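Side-chain contacts in methyl-coenzyme M reductase subunit beta (Methanosarcina barkeri, PDB 1E6Y), which forms part of the nickel enzyme that releases methane from methyl-coenzyme M with coenzyme B as reductant, the last step of methanogenesis: residues 23-28 with 218-223; 180-185 with 378-383. One frame throughout, in Å; residues are numbered along the deposited sequence.

Interaction 1 (23-28 with 218-223)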
ATOM      1  N   LEU E  23     -22.593  -2.233 -30.705  1.00 11.75           N
ATOM      2  CA  LEU E  23     -22.313  -3.116 -29.577  1.00 11.46           C
ATOM      3  C   LEU E  23     -21.339  -2.499 -28.574  1.00 11.32           C
ATOM      4  O   LEU E  23     -21.075  -3.083 -27.523  1.00 11.31           O
ATOM      5  CB  LEU E  23     -21.746  -4.450 -30.083  1.00 12.03           C
ATOM      6  CG  LEU E  23     -22.637  -5.252 -31.038  1.00 11.78           C
ATOM      7  CD1 LEU E  23     -21.905  -6.507 -31.495  1.00 11.98           C
ATOM      8  CD2 LEU E  23     -23.946  -5.613 -30.348  1.00 12.35           C
ATOM      9  N   ALA E  24     -20.784  -1.336 -28.912  1.00 10.46           N
ATOM     10  CA  ALA E  24     -19.856  -0.639 -28.025  1.00 11.06           C
ATOM     11  C   ALA E  24     -20.536  -0.295 -26.705  1.00 11.01           C
ATOM     12  O   ALA E  24     -21.673   0.180 -26.692  1.00 11.46           O
ATOM     13  CB  ALA E  24     -19.347   0.626 -28.690  1.00 11.16           C
ATOM     14  N   PRO E  25     -19.847  -0.528 -25.573  1.00 10.48           N
ATOM     15  CA  PRO E  25     -20.336  -0.087 -24.262  1.00 10.24           C
ATOM     16  C   PRO E  25     -20.742   1.387 -24.245  1.00 10.60           C
ATOM     17  O   PRO E  25     -21.698   1.772 -23.571  1.00 10.96           O
ATOM     18  CB  PRO E  25     -19.152  -0.364 -23.339  1.00 10.53           C
ATOM     19  CG  PRO E  25     -18.489  -1.549 -23.969  1.00 10.05           C
ATOM     20  CD  PRO E  25     -18.586  -1.284 -25.451  1.00 10.03           C
ATOM     21  N   THR E  26     -20.075   2.175 -25.083  1.00 10.77           N
ATOM     22  CA  THR E  26     -20.300   3.613 -25.159  1.00 10.92           C
ATOM     23  C   THR E  26     -21.532   3.994 -25.994  1.00 11.07           C
ATOM     24  O   THR E  26     -21.941   5.156 -26.003  1.00 11.10           O
ATOM     25  CB  THR E  26     -19.063   4.321 -25.744  1.00 11.12           C
ATOM     26  OG1 THR E  26     -18.634   3.627 -26.923  1.00 10.77           O
ATOM     27  CG2 THR E  26     -17.925   4.335 -24.727  1.00 11.30           C
ATOM     28  N   ARG E  27     -22.121   3.018 -26.684  1.00 11.68           N
ATOM     29  CA  ARG E  27     -23.294   3.270 -27.523  1.00 11.96           C
ATOM     30  C   ARG E  27     -24.471   2.372 -27.186  1.00 12.86           C
ATOM     31  O   ARG E  27     -25.627   2.734 -27.451  1.00 13.94           O
ATOM     32  CB  ARG E  27     -22.954   3.048 -29.013  1.00 11.50           C
ATOM     33  CG  ARG E  27     -21.904   4.004 -29.527  1.00 10.32           C
ATOM     34  CD  ARG E  27     -21.678   3.899 -31.046  1.00 10.37           C
ATOM     35  NE  ARG E  27     -20.444   4.617 -31.360  1.00  9.90           N
ATOM     36  CZ  ARG E  27     -19.234   4.017 -31.412  1.00 10.32           C
ATOM     37  NH1 ARG E  27     -18.173   4.759 -31.652  1.00 10.31           N
ATOM     38  NH2 ARG E  27     -19.210   2.712 -31.206  1.00 10.53           N
ATOM     39  N   ASN E  28     -24.194   1.170 -26.690  1.00 12.90           N
ATOM     40  CA  ASN E  28     -25.238   0.163 -26.517  1.00 12.54           C
ATOM     41  C   ASN E  28     -26.034   0.370 -25.232  1.00 12.80           C
ATOM     42  O   ASN E  28     -25.493   0.267 -24.131  1.00 12.51           O
ATOM     43  CB  ASN E  28     -24.630  -1.244 -26.533  1.00 12.52           C
ATOM     44  CG  ASN E  28     -25.681  -2.333 -26.656  1.00 12.84           C
ATOM     45  OD1 ASN E  28     -26.242  -2.789 -25.659  1.00 12.43           O
ATOM     46  ND2 ASN E  28     -25.962  -2.747 -27.886  1.00 13.23           N
ATOM     47  N   GLY E 218     -14.551  -2.561 -19.538  1.00  8.43           N
ATOM     48  CA  GLY E 218     -13.297  -2.196 -18.903  1.00  8.11           C
ATOM     49  C   GLY E 218     -12.255  -1.713 -19.898  1.00  7.88           C
ATOM     50  O   GLY E 218     -11.688  -0.637 -19.718  1.00  7.75           O
ATOM     51  N   ILE E 219     -12.034  -2.478 -20.967  1.00  8.23           N
ATOM     52  CA  ILE E 219     -11.079  -2.090 -22.007  1.00  8.01           C
ATOM     53  C   ILE E 219     -11.423  -0.716 -22.587  1.00  8.04           C
ATOM     54  O   ILE E 219     -10.540   0.120 -22.777  1.00  8.92           O
ATOM     55  CB  ILE E 219     -11.033  -3.130 -23.158  1.00  7.98           C
ATOM     56  CG1 ILE E 219     -10.677  -4.516 -22.606  1.00  8.13           C
ATOM     57  CG2 ILE E 219     -10.017  -2.706 -24.215  1.00  9.17           C
ATOM     58  CD1 ILE E 219      -9.350  -4.573 -21.860  1.00  9.76           C
ATOM     59  N   PHE E 220     -12.714  -0.445 -22.751  1.00  8.42           N
ATOM     60  CA  PHE E 220     -13.160   0.857 -23.230  1.00  8.62           C
ATOM     61  C   PHE E 220     -12.847   1.964 -22.224  1.00  8.49           C
ATOM     62  O   PHE E 220     -12.365   3.033 -22.601  1.00  8.95           O
ATOM     63  CB  PHE E 220     -14.659   0.833 -23.538  1.00  9.11           C
ATOM     64  CG  PHE E 220     -14.980   0.432 -24.953  1.00  9.37           C
ATOM     65  CD1 PHE E 220     -14.748  -0.867 -25.393  1.00  9.91           C
ATOM     66  CD2 PHE E 220     -15.494   1.361 -25.852  1.00  9.89           C
ATOM     67  CE1 PHE E 220     -15.021  -1.235 -26.709  1.00 10.60           C
ATOM     68  CE2 PHE E 220     -15.771   1.003 -27.169  1.00 10.05           C
ATOM     69  CZ  PHE E 220     -15.535  -0.296 -27.599  1.00 10.17           C
ATOM     70  N   GLU E 221     -13.074   1.696 -20.941  1.00  8.89           N
ATOM     71  CA  GLU E 221     -12.790   2.692 -19.911  1.00  7.97           C
ATOM     72  C   GLU E 221     -11.283   2.875 -19.700  1.00  7.76           C
ATOM     73  O   GLU E 221     -10.837   3.941 -19.269  1.00  8.06           O
ATOM     74  CB  GLU E 221     -13.472   2.314 -18.592  1.00  8.19           C
ATOM     75  CG  GLU E 221     -13.566   3.483 -17.615  1.00  9.08           C
ATOM     76  CD  GLU E 221     -14.377   3.184 -16.366  1.00  9.56           C
ATOM     77  OE1 GLU E 221     -14.778   2.018 -16.154  1.00  9.57           O
ATOM     78  OE2 GLU E 221     -14.613   4.130 -15.588  1.00  8.72           O
ATOM     79  N   MET E 222     -10.506   1.853 -20.062  1.00  7.35           N
ATOM     80  CA  MET E 222      -9.040   1.918 -20.036  1.00  7.39           C
ATOM     81  C   MET E 222      -8.476   2.747 -21.189  1.00  7.99           C
ATOM     82  O   MET E 222      -7.271   2.995 -21.251  1.00  7.92           O
ATOM     83  CB  MET E 222      -8.442   0.510 -20.125  1.00  7.69           C
ATOM     84  CG  MET E 222      -8.581  -0.334 -18.875  1.00  7.32           C
ATOM     85  SD  MET E 222      -8.322  -2.075 -19.237  1.00  8.56           S
ATOM     86  CE  MET E 222      -6.685  -2.040 -20.005  1.00  9.25           C
ATOM     87  N   GLY E 223      -9.337   3.113 -22.136  1.00  7.56           N
ATOM     88  CA  GLY E 223      -8.881   3.804 -23.330  1.00  7.90           C
ATOM     89  C   GLY E 223      -8.163   2.867 -24.283  1.00  8.40           C
ATOM     90  O   GLY E 223      -7.325   3.302 -25.075  1.00  8.61           O
TER

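Interaction 2 (180-185 with 378-383)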
ATOM      1  N   ASN E 180      -8.881  -1.150  -5.045  1.00  7.29           N
ATOM      2  CA  ASN E 180      -8.297  -2.434  -5.422  1.00  7.53           C
ATOM      3  C   ASN E 180      -7.893  -2.495  -6.892  1.00  7.51           C
ATOM      4  O   ASN E 180      -7.245  -3.450  -7.316  1.00  7.48           O
ATOM      5  CB  ASN E 180      -9.256  -3.584  -5.104  1.00  7.90           C
ATOM      6  CG  ASN E 180      -9.268  -3.942  -3.629  1.00  9.62           C
ATOM      7  OD1 ASN E 180      -8.353  -3.582  -2.888  1.00 10.46           O
ATOM      8  ND2 ASN E 180     -10.301  -4.658  -3.198  1.00  9.40           N
ATOM      9  N   ASN E 181      -8.251  -1.467  -7.660  1.00  7.55           N
ATOM     10  CA  ASN E 181      -7.873  -1.395  -9.072  1.00  7.83           C
ATOM     11  C   ASN E 181      -6.363  -1.401  -9.224  1.00  7.94           C
ATOM     12  O   ASN E 181      -5.667  -0.621  -8.577  1.00  8.00           O
ATOM     13  CB  ASN E 181      -8.416  -0.121  -9.719  1.00  7.69           C
ATOM     14  CG  ASN E 181      -9.897  -0.197 -10.012  1.00  7.83           C
ATOM     15  OD1 ASN E 181     -10.530  -1.242  -9.842  1.00  9.36           O
ATOM     16  ND2 ASN E 181     -10.462   0.916 -10.469  1.00  7.13           N
ATOM     17  N   GLU E 182      -5.863  -2.255 -10.110  1.00  8.29           N
ATOM     18  CA  GLU E 182      -4.454  -2.215 -10.475  1.00  8.94           C
ATOM     19  C   GLU E 182      -4.189  -1.044 -11.410  1.00 10.19           C
ATOM     20  O   GLU E 182      -3.209  -0.317 -11.252  1.00 11.20           O
ATOM     21  CB  GLU E 182      -4.042  -3.518 -11.158  1.00  9.82           C
ATOM     22  CG  GLU E 182      -4.111  -4.730 -10.250  1.00 10.54           C
ATOM     23  CD  GLU E 182      -2.914  -5.655 -10.389  1.00 10.19           C
ATOM     24  OE1 GLU E 182      -2.110  -5.492 -11.337  1.00 10.20           O
ATOM     25  OE2 GLU E 182      -2.790  -6.574  -9.554  1.00  9.85           O
ATOM     26  N   GLY E 183      -5.086  -0.854 -12.372  1.00  9.46           N
ATOM     27  CA  GLY E 183      -4.892   0.191 -13.360  1.00  9.39           C
ATOM     28  C   GLY E 183      -6.036   1.181 -13.423  1.00  9.42           C
ATOM     29  O   GLY E 183      -7.003   1.092 -12.663  1.00  9.51           O
ATOM     30  N   LEU E 184      -5.934   2.113 -14.364  1.00  8.69           N
ATOM     31  CA  LEU E 184      -6.960   3.127 -14.565  1.00  8.53           C
ATOM     32  C   LEU E 184      -7.989   2.625 -15.577  1.00  8.69           C
ATOM     33  O   LEU E 184      -7.636   2.235 -16.692  1.00  7.98           O
ATOM     34  CB  LEU E 184      -6.305   4.419 -15.053  1.00  7.89           C
ATOM     35  CG  LEU E 184      -5.076   4.851 -14.242  1.00  7.42           C
ATOM     36  CD1 LEU E 184      -4.408   6.037 -14.908  1.00  7.19           C
ATOM     37  CD2 LEU E 184      -5.484   5.190 -12.815  1.00  6.86           C
ATOM     38  N   GLY E 185      -9.252   2.584 -15.160  1.00  8.40           N
ATOM     39  CA  GLY E 185     -10.303   2.016 -15.990  1.00  8.26           C
ATOM     40  C   GLY E 185     -10.562   0.545 -15.699  1.00  8.72           C
ATOM     41  O   GLY E 185     -11.221  -0.140 -16.483  1.00  8.65           O
ATOM     42  N   VAL E 378      -2.628 -11.782 -12.272  1.00  7.39           N
ATOM     43  CA  VAL E 378      -2.306 -12.931 -13.114  1.00  7.53           C
ATOM     44  C   VAL E 378      -3.029 -12.893 -14.461  1.00  7.90           C
ATOM     45  O   VAL E 378      -2.468 -13.288 -15.482  1.00  8.40           O
ATOM     46  CB  VAL E 378      -2.653 -14.253 -12.396  1.00  6.98           C
ATOM     47  CG1 VAL E 378      -2.331 -15.448 -13.286  1.00  7.79           C
ATOM     48  CG2 VAL E 378      -1.885 -14.346 -11.088  1.00  7.68           C
ATOM     49  N   THR E 379      -4.258 -12.384 -14.465  1.00  7.94           N
ATOM     50  CA  THR E 379      -5.140 -12.556 -15.618  1.00  7.54           C
ATOM     51  C   THR E 379      -5.640 -11.255 -16.252  1.00  7.54           C
ATOM     52  O   THR E 379      -6.570 -11.275 -17.061  1.00  8.20           O
ATOM     53  CB  THR E 379      -6.358 -13.433 -15.249  1.00  7.52           C
ATOM     54  OG1 THR E 379      -6.894 -13.005 -13.991  1.00  6.79           O
ATOM     55  CG2 THR E 379      -5.952 -14.899 -15.148  1.00  7.79           C
ATOM     56  N   ARG E 380      -4.980 -10.142 -15.939  1.00  7.47           N
ATOM     57  CA  ARG E 380      -5.319  -8.857 -16.503  1.00  7.49           C
ATOM     58  C   ARG E 380      -4.790  -8.635 -17.916  1.00  8.15           C
ATOM     59  O   ARG E 380      -5.177  -7.691 -18.598  1.00  8.29           O
ATOM     60  CB  ARG E 380      -4.792  -7.706 -15.626  1.00  7.87           C
ATOM     61  CG  ARG E 380      -3.279  -7.717 -15.410  1.00  7.29           C
ATOM     62  CD  ARG E 380      -2.921  -6.479 -14.585  1.00  7.18           C
ATOM     63  NE  ARG E 380      -2.967  -5.252 -15.355  1.00  7.86           N
ATOM     64  CZ  ARG E 380      -2.545  -4.070 -14.958  1.00  8.57           C
ATOM     65  NH1 ARG E 380      -2.596  -3.007 -15.728  1.00  8.27           N
ATOM     66  NH2 ARG E 380      -2.038  -3.924 -13.720  1.00  8.04           N
ATOM     67  N   HIS E 381      -3.821  -9.439 -18.331  1.00  7.89           N
ATOM     68  CA  HIS E 381      -2.927  -9.024 -19.408  1.00  7.72           C
ATOM     69  C   HIS E 381      -3.560  -8.957 -20.787  1.00  8.09           C
ATOM     70  O   HIS E 381      -3.338  -7.995 -21.526  1.00  8.78           O
ATOM     71  CB  HIS E 381      -1.703  -9.928 -19.425  1.00  7.63           C
ATOM     72  CG  HIS E 381      -1.080 -10.095 -18.078  1.00  7.49           C
ATOM     73  ND1 HIS E 381      -0.341  -9.094 -17.478  1.00  8.21           N
ATOM     74  CD2 HIS E 381      -1.233 -11.058 -17.144  1.00  7.70           C
ATOM     75  CE1 HIS E 381      -0.076  -9.437 -16.234  1.00  8.14           C
ATOM     76  NE2 HIS E 381      -0.605 -10.624 -16.001  1.00  7.89           N
ATOM     77  N   SER E 382      -4.380  -9.951 -21.118  1.00  8.41           N
ATOM     78  CA  SER E 382      -5.112  -9.940 -22.378  1.00  8.96           C
ATOM     79  C   SER E 382      -6.228  -8.901 -22.342  1.00  8.57           C
ATOM     80  O   SER E 382      -6.815  -8.639 -21.290  1.00  9.02           O
ATOM     81  CB  SER E 382      -5.699 -11.324 -22.669  1.00  9.60           C
ATOM     82  OG  SER E 382      -6.459 -11.311 -23.867  1.00 10.85           O
ATOM     83  N   ARG E 383      -6.494  -8.293 -23.491  1.00  8.77           N
ATOM     84  CA  ARG E 383      -7.526  -7.250 -23.594  1.00  8.35           C
ATOM     85  C   ARG E 383      -8.935  -7.798 -23.628  1.00  8.40           C
ATOM     86  O   ARG E 383      -9.717  -7.560 -24.575  1.00  8.28           O
ATOM     87  CB  ARG E 383      -7.181  -6.364 -24.790  1.00  8.08           C
ATOM     88  CG  ARG E 383      -5.867  -5.612 -24.630  1.00  8.04           C
ATOM     89  CD  ARG E 383      -5.559  -4.780 -25.855  1.00  7.77           C
ATOM     90  NE  ARG E 383      -5.122  -5.700 -26.940  1.00  8.33           N
ATOM     91  CZ  ARG E 383      -4.751  -5.182 -28.103  1.00  8.92           C
ATOM     92  NH1 ARG E 383      -4.353  -6.093 -29.014  1.00 10.06           N
ATOM     93  NH2 ARG E 383      -4.759  -3.903 -28.420  1.00  9.25           N
TER

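Interaction 1 (23-28 with 218-223)
The ring of Phe220 takes Pro25 on one face: Pro25 CD sits over its centre, 3.7 Å from the ring centroid and 7° off the ring normal, a nearly vertical CH-pi contact. Pro25 CG extends this cover toward the root of the ring, lying 4.1 Å from Phe220 CG. Ala24 CB and Thr26 OG1 approach obliquely. The methyl of Ala24 meets the outer end, with Ala24 CB 3.9 Å from Phe220 CE2, while the Thr26 and Phe220 side chains cross at about a right angle and Thr26 CG2 comes 4.0 Å from Phe220 CD2. With OG1 between the backbone N and the carbonyl carbon (chi1 48°), Thr26 OG1 lies 3.9 Å from Phe220 CE2.

The loop is folded into a compact turn, consistent with three consecutive residues meeting one ring: Ala24 O accepts from both Arg27 N and Asn28 N, and Asn28 is the N-cap just before helix 29-40. Phe220 projects from the last turn of helix 204-221, which closes at Gly223 in a Schellman motif. Leu234 and Glu230 of helix 228-241 also touch the Phe220 side chain, and Ala119 of the second beta subunit packs on Pro25. No hydrogen bond joins the two segments, so their direct contact probably rests on dispersion and on the CH-pi attraction of Pro25 CD, whose CH is polarised by the adjoining N.

Interaction 2 (180-185 with 378-383)
A salt bridge with one hydrogen bond joins Arg380 to Glu182: Arg380 NH2 donates to Glu182 OE1 at 2.9 Å, with an N-H...O angle of 151°. The oxygen lies near the guanidinium plane, at its edge, and accepts the hydrogen bond on its anti lone pair, while the two flat groups stand 80° apart. Planes so steeply turned do not suit a coplanar, two-bond pairing, and a single bond is formed.

Glu182 OE1 is shared: besides Arg380 NH2 it hydrogen-bonds a modified side chain in a chain of another protein, while Arg380 NH1 forms a salt bridge with an acidic side chain of another protein's chain. A bend in the arginine chain, chi3 -75°, turns the guanidinium so that Arg380 NH2 also comes 3.3 Å from Glu182 CB. Nearby, Arg380 CG rests over one face of the His381 ring, toward its rim, and Phe186 packs on the arginine.

Replacing Arg380 by a leucine would probably leave both acidic partners without their cation in a buried setting. The side chain of Glu182 lies about 7 Å from bound coenzyme B, which Val378 touches, so this buried charge pairing ties together two loops beside the coenzyme pocket and links them to a neighbouring protein.

Both interactions are buried and join segments about 190 residues apart in sequence, yet they illustrate how chemistry follows place. Interaction 1, between a loop and a helix end, is mainly apolar and lies away from the annotated sites; interaction 2, between two loops, is ionic and borders the coenzyme B pocket. Their centres are 15 Å apart, and the segments alternate along the chain. They also meet directly: Met222 CG packs 3.5 Å from Leu184 O, and Ile219 CD1 lies 3.7 Å from Arg383 CA. Helix 228-241 touches side chains of both, and each contact reaches the second beta subunit, while in interaction 2 the bridging residues also bind a chain of another protein.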